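PDB 6IMV: endo-beta-1,2-glucanase from Talaromyces funiculosus, which hydrolyses beta-1,2-glucans from within the chain as an endo-acting glycoside hydrolase, and is seen here in complex with sophorose. Local coordinates for residues F17-Y21 against F33-V37; V309-P313 against G446-S452; A399-M404 against C487-V493. One frame throughout, in Å; residues are numbered along the deposited sequence.

Contact 1. Residues F17-Y21 against F33-V37; sequences FAHQY and FINDV
This is a buried aromatic cluster, built from Phe17, Tyr21 and Phe33, that packs the N-terminal loop before helix 23-28 against helix 30-41. Residues 17-20 curl into a turn closed by Gln20 N to Phe17 O (2.9 Å), and Tyr21 then leaves it extended (phi/psi -104/148); residues 33-37 are regular alpha helix. The CA atoms of Phe17 and Asp36 lie 7.3 Å apart, those of Tyr21 and Phe33 8.0 Å. Phe17 (chi1 p) and Tyr21 (chi1 m) point toward the helix, and Phe33, in the t rotamer, reaches both. Its edge meets the face of Tyr21 in a T-shaped pair, centroids 4.9 Å apart and planes at 88°, while the edge of Phe17 turns to the face of Phe33 in an offset edge-to-face pair, 5.5 Å and 66°. Asp36 CB sits over a face of the Phe17 ring, a CH-pi contact 3.8 Å from the centroid, and Phe17 CZ reaches Val37 CG2 at 3.8 Å. Helix 394-405 adds Trp401 beside Phe17 and Met398 beside Phe33. The one polar link between the segments is the short hydrogen bond that Tyr21 OH donates to Asp36 OD2, 2.5 Å away.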
# COMPACT_ATOMS: atom_id res chain seq x y z
N PHE A 17 5.96 -23.66 -1.26
CA PHE A 17 7.00 -23.70 -0.24
C PHE A 17 6.44 -23.43 1.17
O PHE A 17 7.07 -23.83 2.16
CB PHE A 17 8.12 -22.69 -0.55
CG PHE A 17 7.70 -21.25 -0.46
CD1 PHE A 17 7.70 -20.58 0.76
CD2 PHE A 17 7.30 -20.56 -1.59
CE1 PHE A 17 7.29 -19.26 0.84
CE2 PHE A 17 6.91 -19.22 -1.51
CZ PHE A 17 6.91 -18.59 -0.30
N ALA A 18 5.28 -22.78 1.27
CA ALA A 18 4.77 -22.35 2.58
C ALA A 18 4.64 -23.54 3.53
O ALA A 18 5.01 -23.42 4.70
CB ALA A 18 3.47 -21.62 2.44
N HIS A 19 4.15 -24.69 3.04
CA HIS A 19 3.95 -25.85 3.92
C HIS A 19 5.18 -26.77 3.95
O HIS A 19 5.16 -27.79 4.66
CB HIS A 19 2.64 -26.60 3.64
CG HIS A 19 2.50 -27.23 2.29
ND1 HIS A 19 1.26 -27.41 1.71
CD2 HIS A 19 3.41 -27.74 1.43
CE1 HIS A 19 1.40 -28.02 0.55
NE2 HIS A 19 2.71 -28.24 0.34
N GLN A 20 6.26 -26.40 3.24
CA GLN A 20 7.57 -27.07 3.35
C GLN A 20 8.31 -26.64 4.63
O GLN A 20 9.25 -27.33 5.03
CB GLN A 20 8.46 -26.77 2.14
CG GLN A 20 8.02 -27.45 0.85
CD GLN A 20 8.94 -27.12 -0.30
OE1 GLN A 20 9.49 -26.03 -0.39
NE2 GLN A 20 9.11 -28.06 -1.21
N TYR A 21 7.91 -25.50 5.23
CA TYR A 21 8.42 -25.00 6.50
C TYR A 21 7.40 -25.25 7.61
O TYR A 21 6.19 -25.18 7.37
CB TYR A 21 8.63 -23.49 6.46
CG TYR A 21 9.71 -22.96 5.55
CD1 TYR A 21 9.55 -22.94 4.18
CD2 TYR A 21 10.87 -22.41 6.08
CE1 TYR A 21 10.53 -22.43 3.34
CE2 TYR A 21 11.86 -21.89 5.26
CZ TYR A 21 11.68 -21.90 3.89
OH TYR A 21 12.64 -21.37 3.08
N PHE A 33 12.98 -17.93 4.86
CA PHE A 33 11.59 -18.01 4.42
C PHE A 33 11.28 -16.82 3.50
O PHE A 33 10.71 -16.99 2.44
CB PHE A 33 10.64 -18.04 5.62
CG PHE A 33 9.19 -18.26 5.24
CD1 PHE A 33 8.72 -19.53 4.94
CD2 PHE A 33 8.32 -17.19 5.17
CE1 PHE A 33 7.39 -19.72 4.59
CE2 PHE A 33 6.99 -17.39 4.81
CZ PHE A 33 6.53 -18.65 4.51
N ILE A 34 11.72 -15.62 3.90
CA ILE A 34 11.44 -14.40 3.14
C ILE A 34 12.07 -14.48 1.74
O ILE A 34 11.51 -13.98 0.77
CB ILE A 34 11.90 -13.16 3.94
CG1 ILE A 34 10.90 -12.84 5.04
CG2 ILE A 34 12.16 -11.98 3.03
CD1 ILE A 34 11.41 -11.89 6.09
N ASN A 35 13.24 -15.13 1.66
CA ASN A 35 13.94 -15.33 0.39
C ASN A 35 13.06 -16.14 -0.58
O ASN A 35 13.05 -15.88 -1.79
CB ASN A 35 15.28 -16.02 0.66
CG ASN A 35 16.16 -16.12 -0.56
OD1 ASN A 35 16.52 -15.10 -1.14
ND2 ASN A 35 16.53 -17.34 -0.92
N ASP A 36 12.33 -17.13 -0.05
CA ASP A 36 11.41 -17.93 -0.86
C ASP A 36 10.20 -17.08 -1.27
O ASP A 36 9.78 -17.12 -2.43
CB ASP A 36 11.00 -19.20 -0.12
CG ASP A 36 12.11 -20.23 -0.08
OD1 ASP A 36 13.12 -20.03 -0.78
OD2 ASP A 36 11.98 -21.22 0.65
N VAL A 37 9.68 -16.30 -0.31
CA VAL A 37 8.53 -15.43 -0.53
C VAL A 37 8.80 -14.47 -1.70
O VAL A 37 7.99 -14.37 -2.62
CB VAL A 37 8.15 -14.66 0.75
CG1 VAL A 37 7.15 -13.55 0.45
CG2 VAL A 37 7.63 -15.58 1.82

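Contact 2. Residues V309-P313 against G446-S452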
# COMPACT_ATOMS: atom_id res chain seq x y z
N VAL A 309 3.25 4.73 6.89
CA VAL A 309 4.52 4.49 7.59
C VAL A 309 5.54 3.85 6.63
O VAL A 309 6.73 3.89 6.91
CB VAL A 309 4.34 3.64 8.86
CG1 VAL A 309 3.27 4.22 9.77
CG2 VAL A 309 4.05 2.18 8.55
N LEU A 310 5.07 3.30 5.50
CA LEU A 310 5.93 2.76 4.44
C LEU A 310 6.64 3.89 3.68
O LEU A 310 7.64 3.63 3.01
CB LEU A 310 5.12 1.94 3.44
CG LEU A 310 4.55 0.60 3.91
CD1 LEU A 310 3.53 0.09 2.91
CD2 LEU A 310 5.65 -0.43 4.11
N GLU A 311 6.09 5.10 3.72
CA GLU A 311 6.48 6.15 2.77
C GLU A 311 7.14 7.35 3.45
O GLU A 311 7.84 8.09 2.80
CB GLU A 311 5.25 6.60 1.96
CG GLU A 311 4.58 5.45 1.23
CD GLU A 311 3.82 5.85 -0.02
OE1 GLU A 311 4.27 6.81 -0.73
OE2 GLU A 311 2.79 5.23 -0.29
N MET A 312 6.92 7.57 4.75
CA MET A 312 7.55 8.68 5.47
C MET A 312 8.03 8.18 6.81
O MET A 312 7.49 7.21 7.34
CB MET A 312 6.57 9.85 5.66
CG MET A 312 6.10 10.43 4.34
SD MET A 312 5.06 11.88 4.56
CE MET A 312 6.29 13.15 4.86
N PRO A 313 9.10 8.79 7.39
CA PRO A 313 9.75 8.25 8.59
C PRO A 313 9.00 8.52 9.91
O PRO A 313 9.58 9.05 10.85
CB PRO A 313 11.12 8.94 8.55
CG PRO A 313 10.83 10.28 7.91
CD PRO A 313 9.78 9.98 6.86
N GLY A 446 10.02 -0.56 3.70
CA GLY A 446 9.42 0.69 3.22
C GLY A 446 10.45 1.54 2.49
O GLY A 446 11.58 1.07 2.24
N VAL A 447 10.06 2.77 2.14
CA VAL A 447 10.97 3.72 1.48
C VAL A 447 11.23 4.93 2.40
O VAL A 447 11.80 5.93 1.95
CB VAL A 447 10.46 4.17 0.10
CG1 VAL A 447 10.39 3.01 -0.88
CG2 VAL A 447 9.12 4.89 0.18
N SER A 448 10.86 4.82 3.68
CA SER A 448 10.95 5.96 4.61
C SER A 448 12.41 6.42 4.80
O SER A 448 12.65 7.63 5.03
CB SER A 448 10.29 5.67 5.91
OG SER A 448 10.90 4.61 6.60
N GLY A 449 13.36 5.49 4.70
CA GLY A 449 14.80 5.81 4.74
C GLY A 449 15.22 6.72 3.59
O GLY A 449 15.87 7.74 3.79
N LEU A 450 14.87 6.33 2.36
CA LEU A 450 15.13 7.14 1.18
C LEU A 450 14.44 8.51 1.30
O LEU A 450 15.04 9.55 0.98
CB LEU A 450 14.65 6.39 -0.06
CG LEU A 450 15.57 5.27 -0.53
CD1 LEU A 450 14.84 4.32 -1.47
CD2 LEU A 450 16.82 5.84 -1.19
N VAL A 451 13.19 8.52 1.76
CA VAL A 451 12.41 9.74 1.84
C VAL A 451 13.05 10.66 2.89
O VAL A 451 13.20 11.85 2.67
CB VAL A 451 10.93 9.43 2.14
CG1 VAL A 451 10.15 10.65 2.58
CG2 VAL A 451 10.28 8.77 0.94
N SER A 452 13.44 10.08 4.03
CA SER A 452 14.09 10.80 5.12
C SER A 452 15.37 11.50 4.63
O SER A 452 15.66 12.65 4.99
CB SER A 452 14.35 9.83 6.27
OG SER A 452 15.16 10.42 7.25
O HOH W 1 9.19 2.76 6.20
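The closest CA-CA approach is Gly446 to Leu310, 4.2 Å. With phi at 67°, the Gly446 backbone favours glycine, and a CB here would run into Leu310 O. Val447, in the N-cap position of helix 448-457, makes the direct hydrogen bond, from its N to Leu310 O (2.7 Å, 167°), while its side chain packs with CG2 3.9 Å from Glu311 CA. Ser448 begins the helix and turns its CB toward the loop, 3.5 Å from Met312 C; Ser448 OG is hydrogen-bonded to water 1 (2.6 Å), and this water donates to Val309 O (2.8 Å). One turn on, Val451 presses CG2 to 3.1 Å from Glu311 O, a buried carbonyl left without a partner, and CG1 to 4.3 Å from Pro313 CD and 4.4 Å from Met312 CG. Ser452 CB ends it, 3.9 Å from Pro313 CG. Around them stand Met88 of helix 80-94, Trp171 of helix 163-182, Leu253 of helix 252-261 and Phe464 of helix 461-475. The nearest atoms of the Glu311 side chain and a bound beta-D-glucopyranose are about 11 Å apart. A helix start docked on a loop amid converging helices is consistent with the interior of an (alpha/alpha)6 barrel.

Contact 3. Residues A399-M404 against C487-V493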
# COMPACT_ATOMS: atom_id res chain seq x y z
N ALA A 399 5.16 -15.65 9.96
CA ALA A 399 4.42 -16.77 10.55
C ALA A 399 2.93 -16.64 10.20
O ALA A 399 2.28 -17.62 9.80
CB ALA A 399 4.64 -16.85 12.04
N TRP A 400 2.39 -15.42 10.35
CA TRP A 400 0.99 -15.16 10.04
C TRP A 400 0.74 -15.32 8.54
O TRP A 400 -0.26 -15.93 8.13
CB TRP A 400 0.57 -13.78 10.54
CG TRP A 400 0.28 -13.79 12.01
CD1 TRP A 400 1.11 -13.40 13.02
CD2 TRP A 400 -0.94 -14.22 12.64
NE1 TRP A 400 0.50 -13.58 14.22
CE2 TRP A 400 -0.76 -14.07 14.02
CE3 TRP A 400 -2.15 -14.73 12.17
CZ2 TRP A 400 -1.76 -14.39 14.94
CZ3 TRP A 400 -3.14 -15.06 13.07
CH2 TRP A 400 -2.94 -14.89 14.44
N TRP A 401 1.66 -14.80 7.72
CA TRP A 401 1.64 -14.93 6.28
C TRP A 401 1.57 -16.42 5.88
O TRP A 401 0.72 -16.83 5.09
CB TRP A 401 2.86 -14.24 5.67
CG TRP A 401 2.83 -14.08 4.18
CD1 TRP A 401 2.43 -12.98 3.48
CD2 TRP A 401 3.25 -15.05 3.20
NE1 TRP A 401 2.59 -13.19 2.14
CE2 TRP A 401 3.08 -14.45 1.93
CE3 TRP A 401 3.75 -16.35 3.26
CZ2 TRP A 401 3.38 -15.12 0.75
CZ3 TRP A 401 4.05 -17.01 2.09
CH2 TRP A 401 3.87 -16.40 0.85
N ARG A 402 2.48 -17.22 6.45
CA ARG A 402 2.58 -18.65 6.18
C ARG A 402 1.24 -19.33 6.52
O ARG A 402 0.71 -20.11 5.72
CB ARG A 402 3.72 -19.28 6.99
CG ARG A 402 3.78 -20.80 6.89
CD ARG A 402 4.88 -21.43 7.73
NE ARG A 402 4.69 -22.86 7.88
CZ ARG A 402 3.73 -23.44 8.60
NH1 ARG A 402 2.97 -22.72 9.40
NH2 ARG A 402 3.51 -24.74 8.49
N ASN A 403 0.72 -19.03 7.71
CA ASN A 403 -0.52 -19.64 8.22
C ASN A 403 -1.65 -19.49 7.20
O ASN A 403 -2.37 -20.45 6.89
CB ASN A 403 -0.92 -19.08 9.59
CG ASN A 403 -1.83 -20.03 10.35
OD1 ASN A 403 -1.39 -21.08 10.78
ND2 ASN A 403 -3.09 -19.66 10.51
N MET A 404 -1.79 -18.29 6.63
CA MET A 404 -2.80 -18.03 5.62
C MET A 404 -2.41 -18.67 4.28
O MET A 404 -3.26 -19.27 3.62
CB MET A 404 -3.01 -16.52 5.46
CG MET A 404 -3.67 -15.90 6.69
SD MET A 404 -3.95 -14.13 6.52
CE MET A 404 -2.51 -13.47 7.36
N CYS A 487 1.43 -12.07 19.28
CA CYS A 487 0.89 -13.42 19.30
C CYS A 487 1.21 -14.12 17.98
O CYS A 487 1.32 -13.47 16.93
CB CYS A 487 -0.61 -13.40 19.58
SG CYS A 487 -1.01 -12.89 21.28
N LEU A 488 1.37 -15.44 18.05
CA LEU A 488 1.58 -16.30 16.90
C LEU A 488 0.26 -17.00 16.57
O LEU A 488 -0.59 -17.17 17.45
CB LEU A 488 2.67 -17.33 17.23
CG LEU A 488 4.13 -16.87 17.08
CD1 LEU A 488 4.44 -16.38 15.68
CD2 LEU A 488 4.48 -15.79 18.09
N PRO A 489 0.04 -17.42 15.30
CA PRO A 489 -1.18 -18.13 14.92
C PRO A 489 -1.43 -19.39 15.78
O PRO A 489 -0.50 -20.11 16.06
CB PRO A 489 -0.95 -18.59 13.47
CG PRO A 489 0.24 -17.79 12.97
CD PRO A 489 0.98 -17.26 14.19
N GLN A 490 -2.68 -19.60 16.18
CA GLN A 490 -3.05 -20.74 17.04
C GLN A 490 -4.08 -21.65 16.35
O GLN A 490 -4.42 -22.69 16.88
CB GLN A 490 -3.61 -20.26 18.38
CG GLN A 490 -2.69 -19.32 19.15
CD GLN A 490 -1.42 -20.00 19.59
OE1 GLN A 490 -1.44 -21.16 19.99
NE2 GLN A 490 -0.31 -19.28 19.50
N GLU A 491 -4.59 -21.23 15.19
CA GLU A 491 -5.56 -21.99 14.40
C GLU A 491 -5.06 -22.02 12.95
O GLU A 491 -4.43 -21.06 12.48
CB GLU A 491 -6.94 -21.33 14.46
CG GLU A 491 -7.69 -21.53 15.77
CD GLU A 491 -7.30 -20.63 16.94
OE1 GLU A 491 -6.85 -19.49 16.71
OE2 GLU A 491 -7.46 -21.08 18.09
N THR A 492 -5.37 -23.11 12.24
CA THR A 492 -5.11 -23.22 10.81
C THR A 492 -6.38 -22.90 10.02
O THR A 492 -7.49 -22.95 10.55
CB THR A 492 -4.57 -24.61 10.46
OG1 THR A 492 -5.51 -25.57 10.93
CG2 THR A 492 -3.21 -24.88 11.06
N VAL A 493 -6.20 -22.53 8.75
CA VAL A 493 -7.30 -22.41 7.83
C VAL A 493 -7.86 -23.81 7.62
O VAL A 493 -7.13 -24.70 7.19
CB VAL A 493 -6.87 -21.77 6.49
CG1 VAL A 493 -8.03 -21.70 5.50
CG2 VAL A 493 -6.26 -20.39 6.69
O HOH W 2 -3.45 -22.72 7.92
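Two side chains of helix 394-405 each donate a hydrogen bond to a main-chain carbonyl of the loop: Trp400 NE1 to Cys487 O (2.8 Å, 161°) and Asn403 ND2 to Glu491 O (2.8 Å, 155°). Water 2 adds a third link, donating a hydrogen bond to Asn403 O (2.7 Å) and accepting one from Val493 N (2.9 Å). Between the two direct bonds sits Pro489, whose CD lies over the face of the Trp400 five-membered ring, 3.7 Å from its centroid, in a CH-pi contact; Pro489 CB is 3.5 Å from Asn403 CG. Farther out, Ala399 CB meets Leu488 CD1 at 3.7 Å, and Val493 CG2 lies 3.9 Å from Asn403 O. Asn403 ND2 also bonds Pro341 O, and the disulfide from Cys487 to Cys333 ties the beginning of 487-493 to helix 318-337. Both direct bonds hold main-chain carbonyls, so they depend on the course of the loop's backbone and not on its side chains, while Pro489 supplies the apolar surface between them.

From the N terminus, contact 1 comes first and closes a short loop: helix 30-41 folds back on 17-21 after helix 23-28. Contacts 2 and 3 follow much later and cross: 309-313 waits for 446-452, and 399-404, lying between those two, waits for 487-493 near the C terminus. Contact 3 shares a neighbourhood with contact 1, their centres about 14 Å apart; Arg402 NE bonds Tyr21 O and Phe33 packs on Trp401, so both chain ends gather about helix 394-405. Contact 2 stands apart, its centre about 27 Å and 28 Å from those of contacts 1 and 3, deeper in the helical body.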